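Local coordinates for PbSGBP-B lipoprotein (Prevotella bryantii B14, PDB 6D2Y) that probably binds polysaccharide at the cell surface, as a lipoprotein of a polysaccharide utilization locus, and holds a magnesium ion in its beta-sandwich glycan-binding domain, at residues N140-A145 and S253-Y258; K314-I319 and N453-P458. All coordinates share one frame; numbering follows the deposited sequence.

Contact 1 is a partly buried meeting of two loops, 140-145 from the IPT/TIG domain and 253-258 from the xyloglucan-binding family domain. Contact 2 is wholly buried and joins two neighbouring strands of the latter domain. Contact 1 relies on an indole, a leucine and a lysine reaching a backbone carbonyl, next to the magnesium site; contact 2 combines antiparallel strand pairing beside a beta bulge with a buried salt bridge. The two meet through Glu-141, whose OE1 lies 2.6 Å from Arg-455 NH2 and whose OE2 lies 2.8 Å from Lys-314 NZ, both salt bridges. Trp-142 and Leu-254 also pack on Asn-453, so the strands of contact 2 underlie the domain interface of contact 1.

Contact 1: residues N140-A145 and S253-Y258; sequences NEWAKA and SLSGNY. With MG (magnesium ion), chain B.
The indole of Trp-142 meets Ser-255 at its edge: Ser-255 OG lies near the ring plane, 3.7 Å from CZ3. Leu-254 CD2 approaches the same ring obliquely and packs 3.7 Å from Trp-142 CB. Leu-254 CG stands anti to the backbone N (chi1 166°), and beyond it CD1 packs against the carbonyl O of Trp-142 (3.1 Å) and Asn-140 ND2. Trp-142 NE1 has its polar partner outside the two loops, in Asp-218. The exposed Lys-144 reaches Leu-254 with its amino end: its chain bends at chi4 (-36°), which turns NZ to the carbonyl O of Leu-254. This hydrogen bond is modelled very short, so its exact length is doubtful. Within 140-145 the chain makes a type I beta turn from Asn-140 to Ala-143, and Asn-140 OD1 accepts from Trp-142 N at 2.7 Å, an Asx turn in which the donor sits above the carbonyl plane. In the other loop, Ser-253 OG donates to Gly-256 O at 2.8 Å. This tight bend presents two carbonyls to the magnesium ion, Ser-255 O at 2.3 Å and Asn-257 O at 2.5 Å, with water 1 at 2.0 Å; Asp-225, Asp-227 and Asp-452 complete the site. Loop 140-145 connects strands 134-138 and 148-154 of the IPT/TIG domain, whereas 253-258 follows strand 246-248 and leads into strand 258-261 of the glycan-binding domain. Where they meet, Trp-142 and Leu-254 rest on strands 311-318 and 449-458, and Trp-392 packs against Asn-140 and Leu-254.

Contact 2: residues K314-I319 and N453-P458; sequences KFEMLI and NIRVVP
Glu-316 OE1 is gripped by two donors, Arg-455 NH1 at 3.0 Å on its syn side and Asn-453 ND2 at 3.1 Å on its anti side. Arg-455 NH2 takes the syn lone pair of Glu-316 OE2 at 3.1 Å, making an end-on, two-nitrogen salt bridge with carboxylate and guanidinium nearly coplanar (15° apart). Thr-394 OG1 also bonds OE2, so the buried carboxylate is held at both oxygens. The bend at chi2 of Glu-316 (75°) turns its CD toward the arginine. Strands 311-318 and 449-458 run antiparallel in the sheet, and Lys-314 and Arg-455 form a hydrogen-bonded pair, Lys-314 N to Arg-455 O and Arg-455 N to Lys-314 O both at 2.7 Å. Asn-453, with positive phi, and Ile-454 together face Phe-224 of the strand beyond, a G1 beta bulge. On the sheet face shared by Lys-314 and Arg-455, Lys-314 CB lies over one face of the guanidinium, displaced toward its rim, and the extended chain of Lys-314 crosses Val-457, Lys-314 CD 3.6 Å from Val-457 CG1. Glu-141 of the neighbouring domain pairs with both cations, which probably eases their mutual repulsion; water 3 links Lys-314 NZ to Pro-458 O.

Contact 1: residues N140-A145 and S253-Y258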
loop_
_atom_site.group_PDB
_atom_site.type_symbol
_atom_site.label_atom_id
_atom_site.label_comp_id
_atom_site.label_asym_id
_atom_site.label_seq_id
_atom_site.Cartn_x
_atom_site.Cartn_y
_atom_site.Cartn_z
ATOM N N ASN A 140 9.287 0.793 -6.224
ATOM C CA ASN A 140 8.949 0.720 -7.644
ATOM C C ASN A 140 8.746 -0.755 -7.963
ATOM O O ASN A 140 9.716 -1.505 -8.091
ATOM C CB ASN A 140 10.048 1.324 -8.510
ATOM C CG ASN A 140 9.748 1.231 -10.003
ATOM O OD1 ASN A 140 8.722 0.695 -10.419
ATOM N ND2 ASN A 140 10.652 1.768 -10.815
ATOM N N GLU A 141 7.489 -1.166 -8.097
ATOM C CA GLU A 141 7.214 -2.544 -8.474
ATOM C C GLU A 141 7.740 -2.878 -9.866
ATOM O O GLU A 141 7.832 -4.063 -10.208
ATOM C CB GLU A 141 5.713 -2.811 -8.399
ATOM C CG GLU A 141 5.159 -2.547 -7.015
ATOM C CD GLU A 141 3.667 -2.773 -6.918
ATOM O OE1 GLU A 141 3.065 -3.240 -7.908
ATOM O OE2 GLU A 141 3.093 -2.478 -5.851
ATOM N N TRP A 142 8.075 -1.867 -10.679
ATOM C CA TRP A 142 8.658 -2.068 -12.002
ATOM C C TRP A 142 10.113 -1.607 -12.068
ATOM O O TRP A 142 10.564 -1.080 -13.086
ATOM C CB TRP A 142 7.802 -1.369 -13.055
ATOM C CG TRP A 142 6.546 -2.136 -13.405
ATOM C CD1 TRP A 142 5.573 -2.553 -12.543
ATOM C CD2 TRP A 142 6.140 -2.578 -14.707
ATOM N NE1 TRP A 142 4.582 -3.216 -13.228
ATOM C CE2 TRP A 142 4.908 -3.247 -14.558
ATOM C CE3 TRP A 142 6.697 -2.468 -15.984
ATOM C CZ2 TRP A 142 4.227 -3.801 -15.636
ATOM C CZ3 TRP A 142 6.026 -3.018 -17.046
ATOM C CH2 TRP A 142 4.802 -3.677 -16.870
ATOM N N ALA A 143 10.867 -1.856 -11.004
ATOM C CA ALA A 143 12.253 -1.421 -10.952
ATOM C C ALA A 143 13.122 -2.285 -11.851
ATOM O O ALA A 143 13.021 -3.514 -11.846
ATOM C CB ALA A 143 12.776 -1.474 -9.518
ATOM N N LYS A 144 13.985 -1.630 -12.622
ATOM C CA LYS A 144 14.906 -2.328 -13.502
ATOM C C LYS A 144 16.111 -2.849 -12.721
ATOM O O LYS A 144 16.361 -2.463 -11.576
ATOM C CB LYS A 144 15.365 -1.410 -14.633
ATOM C CG LYS A 144 14.290 -0.469 -15.145
ATOM C CD LYS A 144 14.774 0.336 -16.340
ATOM C CE LYS A 144 13.621 0.697 -17.256
ATOM N NZ LYS A 144 12.616 -0.400 -17.324
ATOM N N ALA A 145 16.870 -3.734 -13.367
ATOM C CA ALA A 145 18.019 -4.356 -12.721
ATOM C C ALA A 145 19.073 -3.314 -12.373
ATOM O O ALA A 145 19.471 -2.506 -13.218
ATOM C CB ALA A 145 18.619 -5.430 -13.629
ATOM N N SER A 253 11.604 6.628 -20.195
ATOM C CA SER A 253 10.530 5.649 -20.092
ATOM C C SER A 253 10.843 4.595 -19.038
ATOM O O SER A 253 11.983 4.143 -18.901
ATOM C CB SER A 253 10.299 4.970 -21.441
ATOM O OG SER A 253 9.498 5.769 -22.294
ATOM N N LEU A 254 9.814 4.203 -18.289
ATOM C CA LEU A 254 9.920 3.036 -17.423
ATOM C C LEU A 254 9.776 1.753 -18.230
ATOM O O LEU A 254 10.572 0.819 -18.081
ATOM C CB LEU A 254 8.856 3.101 -16.328
ATOM C CG LEU A 254 8.604 1.813 -15.548
ATOM C CD1 LEU A 254 9.731 1.557 -14.559
ATOM C CD2 LEU A 254 7.260 1.875 -14.848
ATOM N N SER A 255 8.760 1.696 -19.092
ATOM C CA SER A 255 8.559 0.547 -19.970
ATOM C C SER A 255 7.683 1.018 -21.129
ATOM O O SER A 255 6.468 1.168 -20.966
ATOM C CB SER A 255 7.924 -0.619 -19.231
ATOM O OG SER A 255 7.786 -1.739 -20.086
ATOM N N GLY A 256 8.308 1.253 -22.279
ATOM C CA GLY A 256 7.556 1.680 -23.446
ATOM C C GLY A 256 6.920 3.039 -23.233
ATOM O O GLY A 256 7.474 3.919 -22.562
ATOM N N ASN A 257 5.731 3.210 -23.802
ATOM C CA ASN A 257 5.040 4.488 -23.737
ATOM C C ASN A 257 4.595 4.801 -22.316
ATOM O O ASN A 257 4.299 3.911 -21.516
ATOM C CB ASN A 257 3.821 4.492 -24.660
ATOM C CG ASN A 257 4.198 4.512 -26.124
ATOM O OD1 ASN A 257 5.187 5.128 -26.512
ATOM N ND2 ASN A 257 3.410 3.831 -26.946
ATOM N N TYR A 258 4.555 6.094 -22.013
ATOM C CA TYR A 258 3.963 6.602 -20.789
ATOM C C TYR A 258 2.971 7.695 -21.153
ATOM O O TYR A 258 2.993 8.243 -22.257
ATOM C CB TYR A 258 5.024 7.155 -19.826
ATOM C CG TYR A 258 5.858 8.268 -20.423
ATOM C CD1 TYR A 258 7.094 8.001 -20.999
ATOM C CD2 TYR A 258 5.406 9.583 -20.423
ATOM C CE1 TYR A 258 7.857 9.015 -21.553
ATOM C CE2 TYR A 258 6.157 10.597 -20.979
ATOM C CZ TYR A 258 7.383 10.310 -21.539
ATOM O OH TYR A 258 8.132 11.325 -22.086
HETATM MG MG MG B . 4.269 1.598 -20.667
HETATM O O HOH W 1 4.244 -0.135 -19.638
#

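Contact 2: residues K314-I319 and N453-P458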
loop_
_atom_site.group_PDB
_atom_site.type_symbol
_atom_site.label_atom_id
_atom_site.label_comp_id
_atom_site.label_asym_id
_atom_site.label_seq_id
_atom_site.Cartn_x
_atom_site.Cartn_y
_atom_site.Cartn_z
ATOM N N LYS A 314 -3.442 1.032 -8.890
ATOM C CA LYS A 314 -1.999 1.206 -8.822
ATOM C C LYS A 314 -1.480 1.714 -10.157
ATOM O O LYS A 314 -2.071 1.459 -11.210
ATOM C CB LYS A 314 -1.279 -0.102 -8.463
ATOM C CG LYS A 314 -1.155 -0.379 -6.976
ATOM C CD LYS A 314 -0.290 -1.606 -6.739
ATOM C CE LYS A 314 -0.178 -1.938 -5.267
ATOM N NZ LYS A 314 0.526 -3.229 -5.049
ATOM N N PHE A 315 -0.361 2.434 -10.098
ATOM C CA PHE A 315 0.324 2.938 -11.280
ATOM C C PHE A 315 1.714 3.400 -10.866
ATOM O O PHE A 315 1.962 3.702 -9.696
ATOM C CB PHE A 315 -0.450 4.084 -11.949
ATOM C CG PHE A 315 -0.624 5.304 -11.080
ATOM C CD1 PHE A 315 -1.724 5.426 -10.245
ATOM C CD2 PHE A 315 0.304 6.337 -11.114
ATOM C CE1 PHE A 315 -1.891 6.551 -9.451
ATOM C CE2 PHE A 315 0.144 7.460 -10.322
ATOM C CZ PHE A 315 -0.956 7.567 -9.491
ATOM N N GLU A 316 2.617 3.445 -11.841
ATOM C CA GLU A 316 3.943 4.010 -11.646
ATOM C C GLU A 316 3.959 5.452 -12.137
ATOM O O GLU A 316 3.302 5.799 -13.122
ATOM C CB GLU A 316 5.009 3.190 -12.376
ATOM C CG GLU A 316 5.559 2.020 -11.569
ATOM C CD GLU A 316 4.589 0.855 -11.487
ATOM O OE1 GLU A 316 3.990 0.506 -12.523
ATOM O OE2 GLU A 316 4.428 0.282 -10.390
HETATM N N MSE A 317 4.717 6.291 -11.438
HETATM C CA MSE A 317 4.655 7.733 -11.652
HETATM C C MSE A 317 6.030 8.391 -11.575
HETATM O O MSE A 317 6.842 8.067 -10.705
HETATM C CB MSE A 317 3.705 8.357 -10.624
HETATM C CG MSE A 317 3.547 9.872 -10.665
HETATM SE SE MSE A 317 2.444 10.387 -9.142
HETATM C CE MSE A 317 2.046 12.233 -9.536
ATOM N N LEU A 318 6.288 9.316 -12.497
ATOM C CA LEU A 318 7.530 10.074 -12.526
ATOM C C LEU A 318 7.200 11.557 -12.512
ATOM O O LEU A 318 6.414 12.031 -13.339
ATOM C CB LEU A 318 8.369 9.732 -13.766
ATOM C CG LEU A 318 9.883 9.986 -13.715
ATOM C CD1 LEU A 318 10.564 9.358 -14.914
ATOM C CD2 LEU A 318 10.229 11.466 -13.651
ATOM N N ILE A 319 7.803 12.281 -11.574
ATOM C CA ILE A 319 7.767 13.741 -11.556
ATOM C C ILE A 319 9.202 14.247 -11.580
ATOM O O ILE A 319 9.954 14.011 -10.623
ATOM C CB ILE A 319 7.020 14.281 -10.328
ATOM C CG1 ILE A 319 5.561 13.827 -10.332
ATOM C CG2 ILE A 319 7.102 15.798 -10.287
ATOM C CD1 ILE A 319 4.753 14.428 -9.205
ATOM N N ASN A 453 1.342 2.132 -16.443
ATOM C CA ASN A 453 0.945 0.924 -15.726
ATOM C C ASN A 453 -0.208 1.178 -14.749
ATOM O O ASN A 453 -0.177 0.756 -13.591
ATOM C CB ASN A 453 2.137 0.275 -15.022
ATOM C CG ASN A 453 3.267 -0.063 -15.988
ATOM O OD1 ASN A 453 3.027 -0.473 -17.127
ATOM N ND2 ASN A 453 4.502 0.081 -15.528
ATOM N N ILE A 454 -1.255 1.832 -15.246
ATOM C CA ILE A 454 -2.490 1.979 -14.486
ATOM C C ILE A 454 -3.182 0.624 -14.421
ATOM O O ILE A 454 -3.556 0.055 -15.451
ATOM C CB ILE A 454 -3.401 3.037 -15.122
ATOM C CG1 ILE A 454 -2.639 4.347 -15.345
ATOM C CG2 ILE A 454 -4.637 3.262 -14.261
ATOM C CD1 ILE A 454 -3.336 5.294 -16.304
ATOM N N ARG A 455 -3.366 0.103 -13.208
ATOM C CA ARG A 455 -3.922 -1.230 -13.018
ATOM C C ARG A 455 -4.754 -1.257 -11.743
ATOM O O ARG A 455 -4.662 -0.367 -10.894
ATOM C CB ARG A 455 -2.814 -2.291 -12.949
ATOM C CG ARG A 455 -1.802 -2.055 -11.828
ATOM C CD ARG A 455 -0.608 -2.994 -11.935
ATOM N NE ARG A 455 0.361 -2.792 -10.858
ATOM C CZ ARG A 455 1.398 -1.962 -10.927
ATOM N NH1 ARG A 455 1.609 -1.243 -12.020
ATOM N NH2 ARG A 455 2.227 -1.845 -9.899
ATOM N N VAL A 456 -5.580 -2.297 -11.611
ATOM C CA VAL A 456 -6.337 -2.556 -10.390
ATOM C C VAL A 456 -5.946 -3.931 -9.867
ATOM O O VAL A 456 -5.954 -4.916 -10.616
ATOM C CB VAL A 456 -7.860 -2.439 -10.607
ATOM C CG1 VAL A 456 -8.353 -3.401 -11.680
ATOM C CG2 VAL A 456 -8.596 -2.677 -9.294
ATOM N N VAL A 457 -5.602 -3.993 -8.583
ATOM C CA VAL A 457 -4.931 -5.161 -8.010
ATOM C C VAL A 457 -5.522 -5.463 -6.652
ATOM O O VAL A 457 -5.986 -4.559 -5.933
ATOM C CB VAL A 457 -3.408 -4.917 -7.883
ATOM C CG1 VAL A 457 -3.106 -3.906 -6.784
ATOM C CG2 VAL A 457 -2.620 -6.206 -7.685
ATOM N N PRO A 458 -5.568 -6.742 -6.274
ATOM C CA PRO A 458 -6.059 -7.093 -4.938
ATOM C C PRO A 458 -5.223 -6.446 -3.844
ATOM O O PRO A 458 -4.007 -6.293 -3.968
ATOM C CB PRO A 458 -5.941 -8.620 -4.900
ATOM C CG PRO A 458 -6.009 -9.036 -6.321
ATOM C CD PRO A 458 -5.359 -7.941 -7.113
HETATM O O HOH W 2 0.697 -4.412 -8.193
HETATM O O HOH W 3 -1.971 -3.975 -3.486
#